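Local coordinates for peptidase M16 domain protein (Alicyclobacillus acidocaldarius subsp. acidocaldarius DSM 446, PDB 4XEA) that is a putative metallopeptidase of the M16 (insulinase) family that probably hydrolyses peptide bonds at its metal site, at residues A[37-42]-A[58-63]; A[186-191]-A[224-229]. All blocks are in the same frame, centred on the assembly; numbering follows the deposited sequence.

Both contacts belong to one continuous piece of packing, with centres about 12 Å apart, on the same side of the chain's centre. Contact 1 is the deeper of the two, a buried meeting of the 37-42 loop with the metal-binding helix 59-66; contact 2, farther out and partly buried, sets the end of helix 178-188 against the segment 224-229. They meet where the Y39 ring stacks on F188 and where T37 OG1 is probably hydrogen-bonded to F188 O, and R38 O to R228 NH2. Their chemistry differs with place: aromatic-aliphatic packing and bridging waters on the metal-binding helix in contact 1, proline, isoleucine and a guanidinium nearer the surface in contact 2.

Contact 1: residues A[37-42]-A[58-63]. With NI (nickel (II) ion), chain C.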
ATOM      1  N   THR A  37      20.561  -4.638 -10.870  1.00 38.42           N
ATOM      2  CA  THR A  37      21.854  -4.165 -11.384  1.00 39.13           C
ATOM      3  C   THR A  37      22.198  -2.803 -10.800  1.00 37.10           C
ATOM      4  O   THR A  37      21.322  -1.955 -10.624  1.00 37.71           O
ATOM      5  CB  THR A  37      21.884  -4.092 -12.926  1.00 39.42           C
ATOM      6  OG1 THR A  37      23.116  -3.519 -13.372  1.00 41.99           O
ATOM      7  CG2 THR A  37      20.724  -3.259 -13.417  1.00 40.57           C
ATOM      8  N   ARG A  38      23.484  -2.625 -10.475  1.00 36.42           N
ATOM      9  CA  ARG A  38      24.040  -1.322 -10.065  1.00 36.44           C
ATOM     10  C   ARG A  38      24.199  -0.385 -11.287  1.00 35.65           C
ATOM     11  O   ARG A  38      25.326  -0.058 -11.728  1.00 36.83           O
ATOM     12  CB  ARG A  38      25.379  -1.529  -9.377  1.00 37.25           C
ATOM     13  CG  ARG A  38      25.904  -0.332  -8.638  1.00 37.09           C
ATOM     14  CD  ARG A  38      27.272  -0.594  -7.997  1.00 39.96           C
ATOM     15  NE  ARG A  38      27.324  -1.642  -6.951  1.00 42.63           N
ATOM     16  CZ  ARG A  38      27.694  -2.917  -7.125  1.00 43.46           C
ATOM     17  NH1 ARG A  38      27.980  -3.401  -8.333  1.00 43.49           N
ATOM     18  NH2 ARG A  38      27.744  -3.731  -6.064  1.00 44.76           N
ATOM     19  N   TYR A  39      23.057   0.062 -11.769  1.00 35.01           N
ATOM     20  CA  TYR A  39      22.920   0.913 -12.945  1.00 35.37           C
ATOM     21  C   TYR A  39      21.543   1.545 -12.882  1.00 35.62           C
ATOM     22  O   TYR A  39      20.519   0.840 -12.786  1.00 37.47           O
ATOM     23  CB  TYR A  39      23.040   0.086 -14.205  1.00 36.83           C
ATOM     24  CG  TYR A  39      22.876   0.880 -15.492  1.00 38.40           C
ATOM     25  CD1 TYR A  39      23.590   2.049 -15.710  1.00 39.32           C
ATOM     26  CD2 TYR A  39      22.026   0.447 -16.494  1.00 41.97           C
ATOM     27  CE1 TYR A  39      23.468   2.776 -16.877  1.00 38.67           C
ATOM     28  CE2 TYR A  39      21.897   1.163 -17.689  1.00 41.57           C
ATOM     29  CZ  TYR A  39      22.639   2.307 -17.877  1.00 42.13           C
ATOM     30  OH  TYR A  39      22.540   3.002 -19.048  1.00 43.53           O
ATOM     31  N   GLY A  40      21.471   2.870 -12.924  1.00 36.00           N
ATOM     32  CA  GLY A  40      20.167   3.533 -12.949  1.00 36.66           C
ATOM     33  C   GLY A  40      20.181   4.790 -13.762  1.00 36.47           C
ATOM     34  O   GLY A  40      21.112   5.013 -14.530  1.00 36.68           O
ATOM     35  N   SER A  41      19.173   5.637 -13.539  1.00 37.62           N
ATOM     36  CA  SER A  41      18.960   6.827 -14.370  1.00 37.96           C
ATOM     37  C   SER A  41      20.101   7.823 -14.298  1.00 38.60           C
ATOM     38  O   SER A  41      20.318   8.568 -15.278  1.00 39.92           O
ATOM     39  CB  SER A  41      17.629   7.541 -14.040  1.00 39.52           C
ATOM     40  OG  SER A  41      17.600   8.071 -12.709  1.00 36.94           O
ATOM     41  N   VAL A  42      20.829   7.855 -13.179  1.00 36.14           N
ATOM     42  CA  VAL A  42      21.859   8.864 -13.018  1.00 36.52           C
ATOM     43  C   VAL A  42      23.215   8.490 -13.611  1.00 37.19           C
ATOM     44  O   VAL A  42      24.099   9.329 -13.656  1.00 37.51           O
ATOM     45  CB  VAL A  42      22.015   9.391 -11.578  1.00 36.07           C
ATOM     46  CG1 VAL A  42      20.656   9.999 -11.078  1.00 37.21           C
ATOM     47  CG2 VAL A  42      22.615   8.341 -10.638  1.00 37.13           C
ATOM     48  N   GLY A  58      17.894   8.394 -20.088  1.00 45.87           N
ATOM     49  CA  GLY A  58      16.777   7.489 -20.310  1.00 46.94           C
ATOM     50  C   GLY A  58      17.149   6.042 -20.505  1.00 47.28           C
ATOM     51  O   GLY A  58      16.259   5.216 -20.623  1.00 49.17           O
ATOM     52  N   ILE A  59      18.440   5.697 -20.516  1.00 46.15           N
ATOM     53  CA  ILE A  59      18.824   4.369 -20.980  1.00 45.97           C
ATOM     54  C   ILE A  59      18.511   3.269 -20.011  1.00 44.48           C
ATOM     55  O   ILE A  59      17.987   2.246 -20.458  1.00 46.18           O
ATOM     56  CB  ILE A  59      20.293   4.272 -21.508  1.00 46.97           C
ATOM     57  CG1 ILE A  59      20.388   5.101 -22.798  1.00 49.43           C
ATOM     58  CG2 ILE A  59      20.650   2.799 -21.847  1.00 44.14           C
ATOM     59  CD1 ILE A  59      21.767   5.084 -23.474  1.00 49.87           C
ATOM     60  N   ALA A  60      18.800   3.456 -18.720  1.00 42.27           N
ATOM     61  CA  ALA A  60      18.453   2.455 -17.710  1.00 41.63           C
ATOM     62  C   ALA A  60      16.983   2.024 -17.857  1.00 42.68           C
ATOM     63  O   ALA A  60      16.654   0.829 -17.872  1.00 42.27           O
ATOM     64  CB  ALA A  60      18.748   2.947 -16.290  1.00 39.82           C
ATOM     65  N   HIS A  61      16.119   3.016 -18.024  1.00 43.97           N
ATOM     66  CA  HIS A  61      14.662   2.796 -18.062  1.00 44.59           C
ATOM     67  C   HIS A  61      14.192   2.207 -19.399  1.00 46.25           C
ATOM     68  O   HIS A  61      13.267   1.390 -19.442  1.00 46.76           O
ATOM     69  CB  HIS A  61      13.988   4.122 -17.759  1.00 45.02           C
ATOM     70  CG  HIS A  61      12.540   4.141 -18.050  1.00 47.07           C
ATOM     71  ND1 HIS A  61      12.040   4.645 -19.231  1.00 50.00           N
ATOM     72  CD2 HIS A  61      11.478   3.683 -17.349  1.00 50.29           C
ATOM     73  CE1 HIS A  61      10.729   4.521 -19.236  1.00 50.47           C
ATOM     74  NE2 HIS A  61      10.362   3.961 -18.098  1.00 53.32           N
ATOM     75  N   PHE A  62      14.833   2.622 -20.488  1.00 46.57           N
ATOM     76  CA  PHE A  62      14.603   2.008 -21.816  1.00 49.24           C
ATOM     77  C   PHE A  62      14.925   0.493 -21.772  1.00 49.37           C
ATOM     78  O   PHE A  62      14.132  -0.356 -22.223  1.00 50.91           O
ATOM     79  CB  PHE A  62      15.471   2.738 -22.848  1.00 49.73           C
ATOM     80  CG  PHE A  62      14.961   2.659 -24.265  1.00 52.87           C
ATOM     81  CD1 PHE A  62      14.859   1.450 -24.916  1.00 55.25           C
ATOM     82  CD2 PHE A  62      14.659   3.818 -24.970  1.00 54.34           C
ATOM     83  CE1 PHE A  62      14.408   1.390 -26.241  1.00 58.92           C
ATOM     84  CE2 PHE A  62      14.212   3.761 -26.282  1.00 59.70           C
ATOM     85  CZ  PHE A  62      14.087   2.555 -26.911  1.00 60.18           C
ATOM     86  N   LEU A  63      16.074   0.146 -21.208  1.00 48.62           N
ATOM     87  CA  LEU A  63      16.459  -1.269 -21.060  1.00 48.91           C
ATOM     88  C   LEU A  63      15.429  -2.027 -20.200  1.00 49.43           C
ATOM     89  O   LEU A  63      15.061  -3.160 -20.520  1.00 49.81           O
ATOM     90  CB  LEU A  63      17.859  -1.416 -20.462  1.00 45.80           C
ATOM     91  CG  LEU A  63      19.036  -0.965 -21.330  1.00 45.78           C
ATOM     92  CD1 LEU A  63      20.313  -1.098 -20.520  1.00 45.54           C
ATOM     93  CD2 LEU A  63      19.104  -1.827 -22.658  1.00 48.05           C
TER
HETATM   94 NI    NI C 502       8.394   2.954 -17.902  1.00 73.10          NI
HETATM   95  O   HOH W   1      20.572   5.527 -17.411  1.00 45.17           O
HETATM   96  O   HOH W   2      18.490   8.105 -17.464  1.00 47.12           O
HETATM   97  O   HOH W   3       6.354   1.778 -17.258  1.00 66.69           O
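This is a buried loop-to-helix packing beside the probable active site of an M16-type peptidase, in which the loop following strand 31-37 lies against the start of helix 59-66, which carries an HxxEH metal motif as in M16 peptidases. Y39 does most of the touching. With CG anti to its backbone N (chi1 179°), the ring reaches the first helical turn, and A60 CB sits over one face, 4.2 Å from the Y39 ring centroid and 24° off the normal, a CH-pi contact offset toward the rim. At the ring's edge, L63 CD1 lies 4.0 Å from Y39 CE2, while I59 CG2 comes within 3.4 Å of Y39 OH. An alanine in place of Y39 would probably loosen the seating of the first helical turn, because the surface shared with I59, A60 and L63 would go. A60 CB also packs against the next loop residue, 3.4 Å from G40 C. Two waters bridge the backbones: one donates to G40 O and accepts from A60 N, the other donates to S41 O and accepts from G58 N at the N-cap. H65 and E136 complete the protein's share of the metal site, where H61 NE2 binds the nickel at 2.2 Å.

Contact 2: residues A[186-191]-A[224-229]; sequences DTFYHP and PAIERL
The backbones come closest where helix 178-188 is ending, with T187 CA 5.9 Å from P224 CA, and from there the segment 224-229 runs past the helix end before joining a sheet. The P224 ring fills this approach: its CG lies 3.7 Å from T187 O, and its CD presses obliquely on the imidazole, 3.6 Å from H190 CG. Bonds from H190 NE2 to K221 O and between H190 ND1 and S192 OG engage both ring nitrogens, which should fix the ring's rotation. I226 is the central apolar side chain. Its CG1 meets T187 CG2 at 3.7 Å, and its extended tip, CD1, lies 3.8 Å from F188 CD2. R228 approaches F188 tip to tip, its chain bent at chi2 (-100°), so that F188 CE2 stands over one guanidinium face, 3.6 Å from R228 NH1, with the two planes 58° apart. The charge is answered elsewhere: R228 NH1 forms a salt bridge with D43, and R228 NH2 is hydrogen-bonded to R38 O. Strand 227-229, an outermost strand of a small antiparallel sheet, pairs through E227 with R47 and L229 with A45 on strand 45-48; the contact thus ties that sheet to the C-terminal end of helix 178-188.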
ATOM      1  N   ASP A 186      25.621  -4.370 -22.171  1.00 51.56           N
ATOM      2  CA  ASP A 186      26.815  -5.201 -22.050  1.00 53.73           C
ATOM      3  C   ASP A 186      27.671  -4.728 -20.871  1.00 50.99           C
ATOM      4  O   ASP A 186      28.239  -5.549 -20.163  1.00 51.58           O
ATOM      5  CB  ASP A 186      27.647  -5.263 -23.364  1.00 55.97           C
ATOM      6  CG  ASP A 186      27.030  -6.171 -24.431  1.00 63.74           C
ATOM      7  OD1 ASP A 186      26.106  -7.015 -24.165  1.00 66.44           O
ATOM      8  OD2 ASP A 186      27.510  -6.052 -25.588  1.00 70.66           O
ATOM      9  N   THR A 187      27.715  -3.423 -20.619  1.00 49.47           N
ATOM     10  CA  THR A 187      28.558  -2.879 -19.564  1.00 47.14           C
ATOM     11  C   THR A 187      27.985  -3.150 -18.171  1.00 46.84           C
ATOM     12  O   THR A 187      28.737  -3.512 -17.259  1.00 47.87           O
ATOM     13  CB  THR A 187      28.745  -1.375 -19.739  1.00 46.68           C
ATOM     14  OG1 THR A 187      29.343  -1.118 -21.014  1.00 46.02           O
ATOM     15  CG2 THR A 187      29.624  -0.753 -18.623  1.00 42.86           C
ATOM     16  N   PHE A 188      26.674  -2.963 -18.007  1.00 44.55           N
ATOM     17  CA  PHE A 188      26.068  -2.906 -16.678  1.00 42.72           C
ATOM     18  C   PHE A 188      25.310  -4.134 -16.274  1.00 42.64           C
ATOM     19  O   PHE A 188      25.031  -4.306 -15.105  1.00 42.86           O
ATOM     20  CB  PHE A 188      25.153  -1.676 -16.559  1.00 42.09           C
ATOM     21  CG  PHE A 188      25.902  -0.373 -16.519  1.00 40.15           C
ATOM     22  CD1 PHE A 188      25.968   0.435 -17.640  1.00 41.82           C
ATOM     23  CD2 PHE A 188      26.556   0.039 -15.364  1.00 40.38           C
ATOM     24  CE1 PHE A 188      26.673   1.645 -17.628  1.00 41.00           C
ATOM     25  CE2 PHE A 188      27.232   1.259 -15.317  1.00 40.55           C
ATOM     26  CZ  PHE A 188      27.291   2.075 -16.448  1.00 41.01           C
ATOM     27  N   TYR A 189      24.983  -5.000 -17.227  1.00 44.69           N
ATOM     28  CA  TYR A 189      24.211  -6.197 -16.918  1.00 45.15           C
ATOM     29  C   TYR A 189      25.074  -7.433 -16.798  1.00 47.81           C
ATOM     30  O   TYR A 189      24.567  -8.535 -16.797  1.00 48.75           O
ATOM     31  CB  TYR A 189      23.107  -6.389 -17.941  1.00 46.88           C
ATOM     32  CG  TYR A 189      21.869  -5.597 -17.613  1.00 45.21           C
ATOM     33  CD1 TYR A 189      21.837  -4.214 -17.801  1.00 46.33           C
ATOM     34  CD2 TYR A 189      20.722  -6.229 -17.110  1.00 45.28           C
ATOM     35  CE1 TYR A 189      20.703  -3.459 -17.493  1.00 45.68           C
ATOM     36  CE2 TYR A 189      19.579  -5.491 -16.820  1.00 46.34           C
ATOM     37  CZ  TYR A 189      19.586  -4.093 -16.991  1.00 45.77           C
ATOM     38  OH  TYR A 189      18.461  -3.346 -16.735  1.00 45.23           O
ATOM     39  N   HIS A 190      26.385  -7.243 -16.668  1.00 47.22           N
ATOM     40  CA  HIS A 190      27.262  -8.333 -16.368  1.00 48.80           C
ATOM     41  C   HIS A 190      26.995  -8.823 -14.945  1.00 47.77           C
ATOM     42  O   HIS A 190      26.719  -8.022 -14.068  1.00 47.41           O
ATOM     43  CB  HIS A 190      28.747  -7.909 -16.503  1.00 47.83           C
ATOM     44  CG  HIS A 190      29.681  -9.070 -16.463  1.00 49.74           C
ATOM     45  ND1 HIS A 190      30.120  -9.630 -15.283  1.00 49.04           N
ATOM     46  CD2 HIS A 190      30.246  -9.791 -17.459  1.00 52.42           C
ATOM     47  CE1 HIS A 190      30.926 -10.644 -15.556  1.00 54.75           C
ATOM     48  NE2 HIS A 190      31.019 -10.766 -16.869  1.00 54.74           N
ATOM     49  N   PRO A 191      27.105 -10.130 -14.705  1.00 48.36           N
ATOM     50  CA  PRO A 191      26.746 -10.616 -13.367  1.00 47.76           C
ATOM     51  C   PRO A 191      27.563 -10.036 -12.204  1.00 45.69           C
ATOM     52  O   PRO A 191      27.052  -9.977 -11.070  1.00 44.15           O
ATOM     53  CB  PRO A 191      26.942 -12.142 -13.471  1.00 49.45           C
ATOM     54  CG  PRO A 191      27.568 -12.393 -14.841  1.00 51.85           C
ATOM     55  CD  PRO A 191      27.211 -11.230 -15.687  1.00 50.48           C
ATOM     56  N   PRO A 224      33.383  -6.278 -17.268  1.00 54.48           N
ATOM     57  CA  PRO A 224      33.723  -4.872 -17.522  1.00 53.27           C
ATOM     58  C   PRO A 224      34.123  -4.089 -16.248  1.00 50.24           C
ATOM     59  O   PRO A 224      33.537  -4.266 -15.177  1.00 49.90           O
ATOM     60  CB  PRO A 224      32.432  -4.291 -18.101  1.00 53.22           C
ATOM     61  CG  PRO A 224      31.632  -5.500 -18.534  1.00 55.56           C
ATOM     62  CD  PRO A 224      31.972  -6.564 -17.568  1.00 55.08           C
ATOM     63  N   ALA A 225      35.171  -3.279 -16.387  1.00 48.76           N
ATOM     64  CA  ALA A 225      35.575  -2.280 -15.403  1.00 46.10           C
ATOM     65  C   ALA A 225      34.761  -1.015 -15.722  1.00 44.18           C
ATOM     66  O   ALA A 225      34.687  -0.600 -16.865  1.00 44.72           O
ATOM     67  CB  ALA A 225      37.087  -1.990 -15.536  1.00 46.24           C
ATOM     68  N   ILE A 226      34.184  -0.383 -14.704  1.00 41.39           N
ATOM     69  CA  ILE A 226      33.362   0.791 -14.892  1.00 40.26           C
ATOM     70  C   ILE A 226      33.925   1.927 -14.038  1.00 39.06           C
ATOM     71  O   ILE A 226      34.063   1.744 -12.842  1.00 39.18           O
ATOM     72  CB  ILE A 226      31.937   0.475 -14.466  1.00 39.49           C
ATOM     73  CG1 ILE A 226      31.350  -0.694 -15.303  1.00 41.20           C
ATOM     74  CG2 ILE A 226      31.045   1.781 -14.512  1.00 39.83           C
ATOM     75  CD1 ILE A 226      30.053  -1.265 -14.711  1.00 41.95           C
ATOM     76  N   GLU A 227      34.305   3.041 -14.641  1.00 38.79           N
ATOM     77  CA  GLU A 227      34.618   4.264 -13.852  1.00 39.49           C
ATOM     78  C   GLU A 227      33.328   5.141 -13.942  1.00 39.18           C
ATOM     79  O   GLU A 227      32.962   5.579 -15.026  1.00 39.91           O
ATOM     80  CB  GLU A 227      35.803   5.030 -14.396  1.00 39.69           C
ATOM     81  CG  GLU A 227      36.142   6.240 -13.553  1.00 41.12           C
ATOM     82  CD  GLU A 227      37.126   7.167 -14.145  1.00 42.57           C
ATOM     83  OE1 GLU A 227      37.415   7.048 -15.321  1.00 44.81           O
ATOM     84  OE2 GLU A 227      37.622   8.048 -13.423  1.00 43.59           O
ATOM     85  N   ARG A 228      32.702   5.418 -12.814  1.00 38.13           N
ATOM     86  CA  ARG A 228      31.459   6.214 -12.795  1.00 39.18           C
ATOM     87  C   ARG A 228      31.848   7.688 -12.913  1.00 38.74           C
ATOM     88  O   ARG A 228      32.697   8.161 -12.154  1.00 38.17           O
ATOM     89  CB  ARG A 228      30.681   5.998 -11.501  1.00 39.94           C
ATOM     90  CG  ARG A 228      30.509   4.551 -11.069  1.00 43.87           C
ATOM     91  CD  ARG A 228      29.201   3.984 -11.405  1.00 40.69           C
ATOM     92  NE  ARG A 228      29.179   2.520 -11.275  1.00 39.11           N
ATOM     93  CZ  ARG A 228      28.102   1.802 -11.547  1.00 41.05           C
ATOM     94  NH1 ARG A 228      26.981   2.433 -11.897  1.00 38.03           N
ATOM     95  NH2 ARG A 228      28.126   0.471 -11.447  1.00 38.03           N
ATOM     96  N   LEU A 229      31.283   8.406 -13.887  1.00 38.30           N
ATOM     97  CA  LEU A 229      31.645   9.802 -14.111  1.00 38.60           C
ATOM     98  C   LEU A 229      30.464  10.755 -13.823  1.00 39.98           C
ATOM     99  O   LEU A 229      29.408  10.661 -14.481  1.00 38.56           O
ATOM    100  CB  LEU A 229      32.132   9.985 -15.542  1.00 39.97           C
ATOM    101  CG  LEU A 229      33.370   9.161 -15.917  1.00 39.85           C
ATOM    102  CD1 LEU A 229      33.627   9.247 -17.413  1.00 40.10           C
ATOM    103  CD2 LEU A 229      34.622   9.634 -15.099  1.00 40.80           C
TER